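Local structure of class I SAM-dependent methyltransferase (Silicibacter pomeroyi DSS-3, 3CVO) at residues A[132-137]-A[159-164]; A[126-131]-A[148-153]; A[163-168]-A[178-183]. The protein probably acts as a class I methyltransferase that uses S-adenosylmethionine, although its substrate and exact function are unknown. One frame throughout, in Å; residues are numbered along the deposited sequence.

Interaction 1 of 3, residues A[132-137]-A[159-164]; sequences FRVGCA and RWQHQV
Val134 has CG1 anti to its backbone N (chi1 174°), and CG2 sits beside that nitrogen. This spreads the two methyls over different parts of segment 159-164. Trp160 has chi1 131°, away from the staggered positions, and this turn brings NE1 of the indole to Val134 and a water. Gln163 takes the crowded position, with CG between the backbone N and the carbonyl carbon (chi1 87°). Its extended chain then leads back to Trp160.

Val134 carries the contact. Its CG2 meets the pyrrole side of the indole obliquely, 3.5 Å from Trp160 NE1. The same methyl rests against Gln161, 3.7 Å from Gln161 CA. CG1 of Val134 instead meets Gln163 CG at 3.9 Å, and the two side chains cross at about a right angle. Val164 meets Val134 as well, and Val164 CG1 lies 4.3 Å from Ala137 CB.

No direct hydrogen bond joins the segments, but a water does. It accepts from Val134 N at 3.1 Å and from Trp160 NE1 at 3.0 Å. It lies in the indole plane at the ring edge. Val134 N is in the first turn of the helix, where no earlier helical carbonyl serves it, so the water takes that place. Phe132 is the N-cap residue.

The loop holds its own shape. Gln163 NE2 gives an almost straight bond to Trp160 O, 2.7 Å long and in the carbonyl plane. That amide nitrogen also sits over the rim of one indole face. Gln163 OE1 accepts from Gln194 NE2, which fixes the amide at both ends.

The contact joins the start of helix 133-143 to the loop before helix 165-168. Thr198 of helix 192-199 touches Val134, Trp160 and Gln163, and Phe152 of strand 148-152 touches Ala137, Gln161 and Val164.

Interaction 2 of 3, residues A[126-131]-A[148-153]; sequences VLVDGR and VTLLFD
Backbone hydrogen bonds carry this contact between two parallel strands, whose directions differ by 19°. Val126 N gives to Thr149 O at 2.8 Å, and Val126 O takes from Leu151 N at the same length. Val128 N bonds Leu151 O at 2.8 Å, and Val128 O takes the longer bond from Asp153 N at 3.1 Å. All four donors lie nearly along the C=O axis of their acceptor. Leu150 CA also makes a CA-H...O contact with Val126 O.

Apolar contacts lie on both faces of the sheet. On one, CD1 of Leu150 rests against both valines, 4.0 Å from Val126 CG1 and 3.8 Å from Val128 CG2. Leu150 also touches Phe180 and Val182 of strand 177-182 and Thr140 of helix 133-143. An alanine at Leu150 would remove the CD1 contacts and would probably loosen this packing. On the other face, the Leu127 and Leu151 side chains cross obliquely, with Leu127 CD1 on Leu151 CB, beneath Leu24 of helix 18-30.

In a well-centred CH-pi contact, Val128 CG1 sits over the Phe152 ring, 4.1 Å from its centroid and 3° off the normal.

Charges meet beyond the strand ends. Asp129 OD1 and Asp153 OD2 are 3.5 Å apart, with both side chains pointing the same way and carboxylate planes 62° apart. This closeness would tend to raise a carboxylate pKa. Asp153 OD1 salt-bridges Arg176 NE, and Asp129 OD1 has a long, weak ion pair with Arg133 NH2; both probably ease the repulsion.

Strand 125-128, helix 133-143 and strand 148-152 make a beta-alpha-beta unit of the Rossmann-like fold of class I methyltransferases.

Interaction 3 of 3, residues A[163-168]-A[178-183]; sequences QVEEFL and AAFQVE
The Phe180 ring is the centre of the first shell. Leu168 CD2 lies over one face, 4.1 Å from the ring centroid, in a CH-pi contact. Leu168 CB presses closer, 3.5 Å from Phe180 CD2. Leucine and ring cross at about a right angle. Val164 CG1 reaches the tip of the ring from an oblique side, 3.7 Å from Phe180 CZ. Glu165 CG stands at the ring edge, near its plane, 4.3 Å from Phe180 CE2. Further along the strand, Val182 CG2 meets Leu168 CG at 3.9 Å. Those two side chains lie side by side and point the same way.

No direct hydrogen bond crosses; two waters bridge the backbones. One links Leu168 O, at 2.7 Å, to Gln181 N, at 3.1 Å. A second joins Phe167 O to Glu183 N. Each water sits between a helix carbonyl and an N-H from which it accepts. Gln181 lies in the strand and Glu183 just after it.

Torsions and helix bonds position these groups. Phe180 CG is anti to its carbonyl carbon (chi1 -63°), which sends the ring toward the helix. Val164 O accepts from both Phe167 N and Leu168 N, the latter at 2.9 Å, and so holds the turn that carries Leu168. Glu165 OE2 bonds Tyr155 OH, and the Tyr155 ring meets Phe180 edge-to-face.

The short helix 165-168 thus covers strand 177-182 beside helix 133-143. Leu168 touches Ala137 and Ala141 of that helix and Leu150 of strand 148-152, while Phe167 packs edge-to-face with Phe142.

Overall arrangement
The three contacts lie close together, with centres about 9 to 10 Å apart. Interaction 2 is central, pairing strands 125-128 and 148-152. Interactions 1 and 2 alternate along the chain: helix 133-143, which follows the first strand and precedes the second, gives interaction 1 its first segment. Interaction 3 follows interaction 2 in the chain and shares Gln163 and Val164 with interaction 1. It reaches the same sheet, because strand 177-182 runs antiparallel beside strand 148-152. Phe152 N and Val148 O probably bond Ala178 O and Val182 N there. Interactions 1 and 3 pack helix and loop segments beside these strands. The strand order 3-2-1-4-5-7-6, with strand 177-182 antiparallel, is the class I methyltransferase topology.

Interaction 1 of 3, residues A[132-137]-A[159-164]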
# COMPACT_ATOMS: atom_id res chain seq x y z
N PHE A 132 6.85 12.30 -4.06
CA PHE A 132 6.30 10.98 -4.37
C PHE A 132 5.78 10.90 -5.78
O PHE A 132 4.67 10.37 -5.99
CB PHE A 132 5.14 10.60 -3.46
CG PHE A 132 5.45 10.73 -2.00
CD1 PHE A 132 6.03 9.69 -1.31
CD2 PHE A 132 5.18 11.90 -1.34
CE1 PHE A 132 6.35 9.81 0.06
CE2 PHE A 132 5.49 12.04 0.04
CZ PHE A 132 6.07 10.97 0.73
N ARG A 133 6.56 11.37 -6.75
CA ARG A 133 6.01 11.56 -8.12
C ARG A 133 5.44 10.27 -8.73
O ARG A 133 4.33 10.24 -9.29
CB ARG A 133 7.03 12.18 -9.06
CG ARG A 133 7.32 13.61 -8.68
CD ARG A 133 8.01 14.41 -9.74
NE ARG A 133 8.25 15.73 -9.20
CZ ARG A 133 8.72 16.78 -9.86
NH1 ARG A 133 9.00 16.73 -11.16
NH2 ARG A 133 8.89 17.90 -9.19
N VAL A 134 6.22 9.20 -8.67
CA VAL A 134 5.70 7.90 -9.15
C VAL A 134 4.42 7.48 -8.42
O VAL A 134 3.44 7.07 -9.05
CB VAL A 134 6.78 6.78 -9.17
CG1 VAL A 134 6.11 5.41 -9.55
CG2 VAL A 134 7.87 7.17 -10.15
N GLY A 135 4.40 7.68 -7.12
CA GLY A 135 3.26 7.32 -6.29
C GLY A 135 2.00 8.09 -6.68
O GLY A 135 0.92 7.55 -6.70
N CYS A 136 2.18 9.37 -6.99
CA CYS A 136 1.07 10.26 -7.35
C CYS A 136 0.52 9.84 -8.72
O CYS A 136 -0.70 9.86 -8.98
CB CYS A 136 1.51 11.69 -7.42
SG CYS A 136 2.01 12.43 -5.83
N ALA A 137 1.42 9.45 -9.59
CA ALA A 137 1.01 9.04 -10.93
C ALA A 137 0.15 7.78 -10.88
O ALA A 137 -0.92 7.66 -11.53
CB ALA A 137 2.24 8.86 -11.87
N ARG A 159 15.02 6.90 -13.93
CA ARG A 159 14.71 5.66 -14.66
C ARG A 159 13.80 4.78 -13.83
O ARG A 159 13.31 3.75 -14.29
CB ARG A 159 15.99 4.90 -14.98
N TRP A 160 13.63 5.21 -12.59
CA TRP A 160 12.78 4.53 -11.57
C TRP A 160 11.38 4.97 -11.92
O TRP A 160 10.37 4.37 -11.51
CB TRP A 160 13.19 4.93 -10.13
CG TRP A 160 12.09 5.39 -9.16
CD1 TRP A 160 11.58 6.66 -9.02
CD2 TRP A 160 11.40 4.59 -8.16
NE1 TRP A 160 10.62 6.70 -8.03
CE2 TRP A 160 10.49 5.44 -7.48
CE3 TRP A 160 11.46 3.24 -7.78
CZ2 TRP A 160 9.65 4.99 -6.45
CZ3 TRP A 160 10.61 2.79 -6.74
CH2 TRP A 160 9.73 3.67 -6.09
N GLN A 161 11.36 5.99 -12.76
CA GLN A 161 10.13 6.68 -13.09
C GLN A 161 9.41 5.88 -14.18
O GLN A 161 8.18 5.90 -14.26
CB GLN A 161 10.37 8.17 -13.43
CG GLN A 161 10.65 8.91 -12.11
CD GLN A 161 10.87 10.41 -12.22
OE1 GLN A 161 11.11 10.94 -13.30
NE2 GLN A 161 10.82 11.10 -11.06
N HIS A 162 10.14 5.13 -14.99
CA HIS A 162 9.52 4.69 -16.22
C HIS A 162 8.58 3.47 -16.03
O HIS A 162 7.92 3.04 -16.97
CB HIS A 162 10.57 4.52 -17.29
CG HIS A 162 11.12 5.83 -17.77
ND1 HIS A 162 12.15 6.49 -17.12
CD2 HIS A 162 10.76 6.62 -18.81
CE1 HIS A 162 12.40 7.63 -17.75
NE2 HIS A 162 11.58 7.73 -18.78
N GLN A 163 8.50 3.02 -14.75
CA GLN A 163 7.56 1.95 -14.19
C GLN A 163 6.09 2.51 -14.15
O GLN A 163 5.08 1.84 -13.93
CB GLN A 163 8.00 1.54 -12.76
CG GLN A 163 7.43 2.40 -11.61
CD GLN A 163 7.98 2.07 -10.20
OE1 GLN A 163 7.36 1.31 -9.43
NE2 GLN A 163 9.13 2.65 -9.86
N VAL A 164 6.04 3.80 -14.37
CA VAL A 164 4.83 4.59 -14.59
C VAL A 164 4.10 4.07 -15.86
O VAL A 164 2.88 4.01 -15.92
CB VAL A 164 5.27 6.12 -14.77
CG1 VAL A 164 4.16 7.00 -15.20
CG2 VAL A 164 5.91 6.63 -13.46
O HOH W 1 9.00 9.17 -7.37

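Interaction 2 of 3, residues A[126-131]-A[148-153]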
# COMPACT_ATOMS: atom_id res chain seq x y z
N VAL A 126 -4.31 16.18 -14.29
CA VAL A 126 -3.46 16.05 -13.09
C VAL A 126 -2.03 16.42 -13.43
O VAL A 126 -1.43 15.94 -14.41
CB VAL A 126 -3.47 14.60 -12.51
CG1 VAL A 126 -2.51 14.45 -11.28
CG2 VAL A 126 -4.92 14.19 -12.16
N LEU A 127 -1.48 17.27 -12.59
CA LEU A 127 -0.07 17.62 -12.69
C LEU A 127 0.74 17.00 -11.56
O LEU A 127 0.43 17.19 -10.40
CB LEU A 127 0.12 19.13 -12.63
CG LEU A 127 1.58 19.60 -12.56
CD1 LEU A 127 2.35 19.23 -13.87
CD2 LEU A 127 1.71 21.12 -12.26
N VAL A 128 1.74 16.23 -11.95
CA VAL A 128 2.67 15.59 -11.03
C VAL A 128 3.96 16.43 -10.99
O VAL A 128 4.80 16.40 -11.91
CB VAL A 128 2.90 14.09 -11.35
CG1 VAL A 128 4.03 13.50 -10.49
CG2 VAL A 128 1.59 13.29 -11.16
N ASP A 129 4.09 17.26 -9.97
CA ASP A 129 5.23 18.17 -9.92
C ASP A 129 5.67 18.43 -8.48
O ASP A 129 6.13 19.50 -8.17
CB ASP A 129 4.87 19.48 -10.68
CG ASP A 129 6.04 20.41 -10.88
OD1 ASP A 129 7.16 19.92 -11.02
OD2 ASP A 129 5.81 21.64 -10.95
N GLY A 130 5.49 17.44 -7.61
CA GLY A 130 5.88 17.60 -6.20
C GLY A 130 6.70 16.42 -5.73
O GLY A 130 7.65 16.03 -6.36
N ARG A 131 6.27 15.84 -4.62
CA ARG A 131 6.97 14.71 -4.03
C ARG A 131 6.25 13.41 -4.40
O ARG A 131 5.17 13.43 -4.96
CB ARG A 131 7.02 14.83 -2.51
CG ARG A 131 7.78 16.08 -2.00
CD ARG A 131 9.27 15.94 -2.19
NE ARG A 131 9.67 16.53 -3.45
CZ ARG A 131 10.50 15.97 -4.31
NH1 ARG A 131 11.01 14.77 -4.06
NH2 ARG A 131 10.81 16.60 -5.43
N VAL A 148 -8.23 10.73 -17.79
CA VAL A 148 -7.61 12.05 -17.57
C VAL A 148 -6.31 12.23 -18.35
O VAL A 148 -5.68 11.27 -18.85
CB VAL A 148 -7.36 12.34 -16.08
CG1 VAL A 148 -8.64 12.15 -15.27
CG2 VAL A 148 -6.23 11.49 -15.51
N THR A 149 -5.93 13.50 -18.49
CA THR A 149 -4.57 13.85 -18.86
C THR A 149 -3.75 14.01 -17.61
O THR A 149 -4.17 14.66 -16.65
CB THR A 149 -4.51 15.17 -19.66
OG1 THR A 149 -5.24 14.99 -20.86
CG2 THR A 149 -3.06 15.58 -19.99
N LEU A 150 -2.60 13.36 -17.63
CA LEU A 150 -1.59 13.52 -16.56
C LEU A 150 -0.33 14.09 -17.15
O LEU A 150 0.21 13.63 -18.15
CB LEU A 150 -1.35 12.20 -15.80
CG LEU A 150 -0.44 12.38 -14.57
CD1 LEU A 150 -0.92 11.51 -13.40
CD2 LEU A 150 1.02 12.11 -14.85
N LEU A 151 0.13 15.17 -16.54
CA LEU A 151 1.38 15.82 -16.93
C LEU A 151 2.40 15.55 -15.84
O LEU A 151 2.17 15.81 -14.66
CB LEU A 151 1.18 17.33 -17.09
CG LEU A 151 0.08 17.84 -18.03
CD1 LEU A 151 -0.05 19.36 -17.98
CD2 LEU A 151 0.29 17.30 -19.48
N PHE A 152 3.51 14.96 -16.22
CA PHE A 152 4.53 14.54 -15.26
C PHE A 152 5.79 15.35 -15.60
O PHE A 152 6.47 15.11 -16.61
CB PHE A 152 4.73 13.04 -15.41
CG PHE A 152 5.53 12.34 -14.31
CD1 PHE A 152 6.69 12.87 -13.82
CD2 PHE A 152 5.11 11.11 -13.81
CE1 PHE A 152 7.45 12.20 -12.87
CE2 PHE A 152 5.84 10.43 -12.86
CZ PHE A 152 7.02 10.99 -12.38
N ASP A 153 6.11 16.30 -14.74
CA ASP A 153 7.27 17.15 -14.99
C ASP A 153 8.59 16.48 -14.60
O ASP A 153 8.64 15.66 -13.68
CB ASP A 153 7.15 18.48 -14.28
CG ASP A 153 8.00 19.56 -14.93
OD1 ASP A 153 8.47 19.42 -16.11
OD2 ASP A 153 8.19 20.59 -14.25

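Interaction 3 of 3, residues A[163-168]-A[178-183]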
# COMPACT_ATOMS: atom_id res chain seq x y z
N GLN A 163 8.50 3.02 -14.75
CA GLN A 163 7.56 1.95 -14.19
C GLN A 163 6.09 2.51 -14.15
O GLN A 163 5.08 1.84 -13.93
CB GLN A 163 8.00 1.54 -12.76
CG GLN A 163 7.43 2.40 -11.61
CD GLN A 163 7.98 2.07 -10.20
OE1 GLN A 163 7.36 1.31 -9.43
NE2 GLN A 163 9.13 2.65 -9.86
N VAL A 164 6.04 3.80 -14.37
CA VAL A 164 4.83 4.59 -14.59
C VAL A 164 4.10 4.07 -15.86
O VAL A 164 2.88 4.01 -15.92
CB VAL A 164 5.27 6.12 -14.77
CG1 VAL A 164 4.16 7.00 -15.20
CG2 VAL A 164 5.91 6.63 -13.46
N GLU A 165 4.86 3.73 -16.89
CA GLU A 165 4.27 3.50 -18.21
C GLU A 165 3.44 2.21 -18.21
O GLU A 165 2.49 2.05 -18.99
CB GLU A 165 5.35 3.51 -19.29
CG GLU A 165 6.00 4.84 -19.36
CD GLU A 165 7.07 4.96 -20.43
OE1 GLU A 165 7.12 4.14 -21.34
OE2 GLU A 165 7.86 5.92 -20.35
N GLU A 166 3.76 1.33 -17.28
CA GLU A 166 3.02 0.06 -17.19
C GLU A 166 1.54 0.34 -17.02
O GLU A 166 0.66 -0.37 -17.56
CB GLU A 166 3.48 -0.80 -16.02
CG GLU A 166 2.65 -2.07 -15.95
CD GLU A 166 3.01 -3.05 -14.85
OE1 GLU A 166 3.92 -2.76 -14.04
OE2 GLU A 166 2.33 -4.12 -14.81
N PHE A 167 1.25 1.39 -16.26
CA PHE A 167 -0.14 1.74 -15.93
C PHE A 167 -0.69 2.99 -16.62
O PHE A 167 -1.91 3.11 -16.80
CB PHE A 167 -0.31 1.84 -14.43
CG PHE A 167 -0.06 0.54 -13.73
CD1 PHE A 167 -0.95 -0.52 -13.87
CD2 PHE A 167 1.07 0.37 -12.96
CE1 PHE A 167 -0.72 -1.75 -13.26
CE2 PHE A 167 1.30 -0.82 -12.31
CZ PHE A 167 0.40 -1.90 -12.45
N LEU A 168 0.18 3.91 -16.99
CA LEU A 168 -0.22 5.19 -17.57
C LEU A 168 -0.14 5.16 -19.10
O LEU A 168 -0.69 6.02 -19.81
CB LEU A 168 0.61 6.37 -16.98
CG LEU A 168 0.01 6.88 -15.67
CD1 LEU A 168 0.18 5.88 -14.51
CD2 LEU A 168 0.66 8.24 -15.31
N ALA A 178 6.23 14.96 -19.59
CA ALA A 178 5.47 13.81 -20.11
C ALA A 178 3.99 14.06 -19.97
O ALA A 178 3.48 14.36 -18.89
CB ALA A 178 5.87 12.51 -19.38
N ALA A 179 3.30 13.94 -21.08
CA ALA A 179 1.85 13.99 -21.14
C ALA A 179 1.29 12.59 -21.41
O ALA A 179 1.61 11.94 -22.42
CB ALA A 179 1.39 14.96 -22.24
N PHE A 180 0.49 12.12 -20.46
CA PHE A 180 -0.15 10.81 -20.50
C PHE A 180 -1.66 10.92 -20.64
O PHE A 180 -2.31 11.79 -20.06
CB PHE A 180 0.10 10.05 -19.21
CG PHE A 180 1.54 9.71 -18.94
CD1 PHE A 180 2.34 10.58 -18.18
CD2 PHE A 180 2.06 8.51 -19.39
CE1 PHE A 180 3.65 10.23 -17.89
CE2 PHE A 180 3.35 8.16 -19.10
CZ PHE A 180 4.15 9.00 -18.35
N GLN A 181 -2.22 10.04 -21.46
CA GLN A 181 -3.64 9.86 -21.52
C GLN A 181 -3.98 8.63 -20.65
O GLN A 181 -3.76 7.50 -21.06
CB GLN A 181 -4.10 9.64 -22.96
CG GLN A 181 -5.58 9.95 -23.11
CD GLN A 181 -5.92 11.37 -22.64
OE1 GLN A 181 -5.12 12.31 -22.83
NE2 GLN A 181 -7.09 11.53 -22.00
N VAL A 182 -4.50 8.88 -19.46
CA VAL A 182 -4.68 7.84 -18.43
C VAL A 182 -6.10 7.34 -18.37
O VAL A 182 -7.06 8.11 -18.32
CB VAL A 182 -4.23 8.36 -17.03
CG1 VAL A 182 -4.18 7.19 -15.99
CG2 VAL A 182 -2.89 9.01 -17.12
N GLU A 183 -6.24 6.02 -18.37
CA GLU A 183 -7.53 5.39 -18.31
C GLU A 183 -7.63 4.63 -17.01
O GLU A 183 -6.61 4.18 -16.46
CB GLU A 183 -7.67 4.39 -19.43
CG GLU A 183 -7.25 4.90 -20.78
CD GLU A 183 -8.40 5.05 -21.71
OE1 GLU A 183 -9.48 4.49 -21.39
OE2 GLU A 183 -8.25 5.70 -22.76
O HOH W 2 -3.98 4.11 -18.40
O HOH W 3 -0.47 7.59 -22.02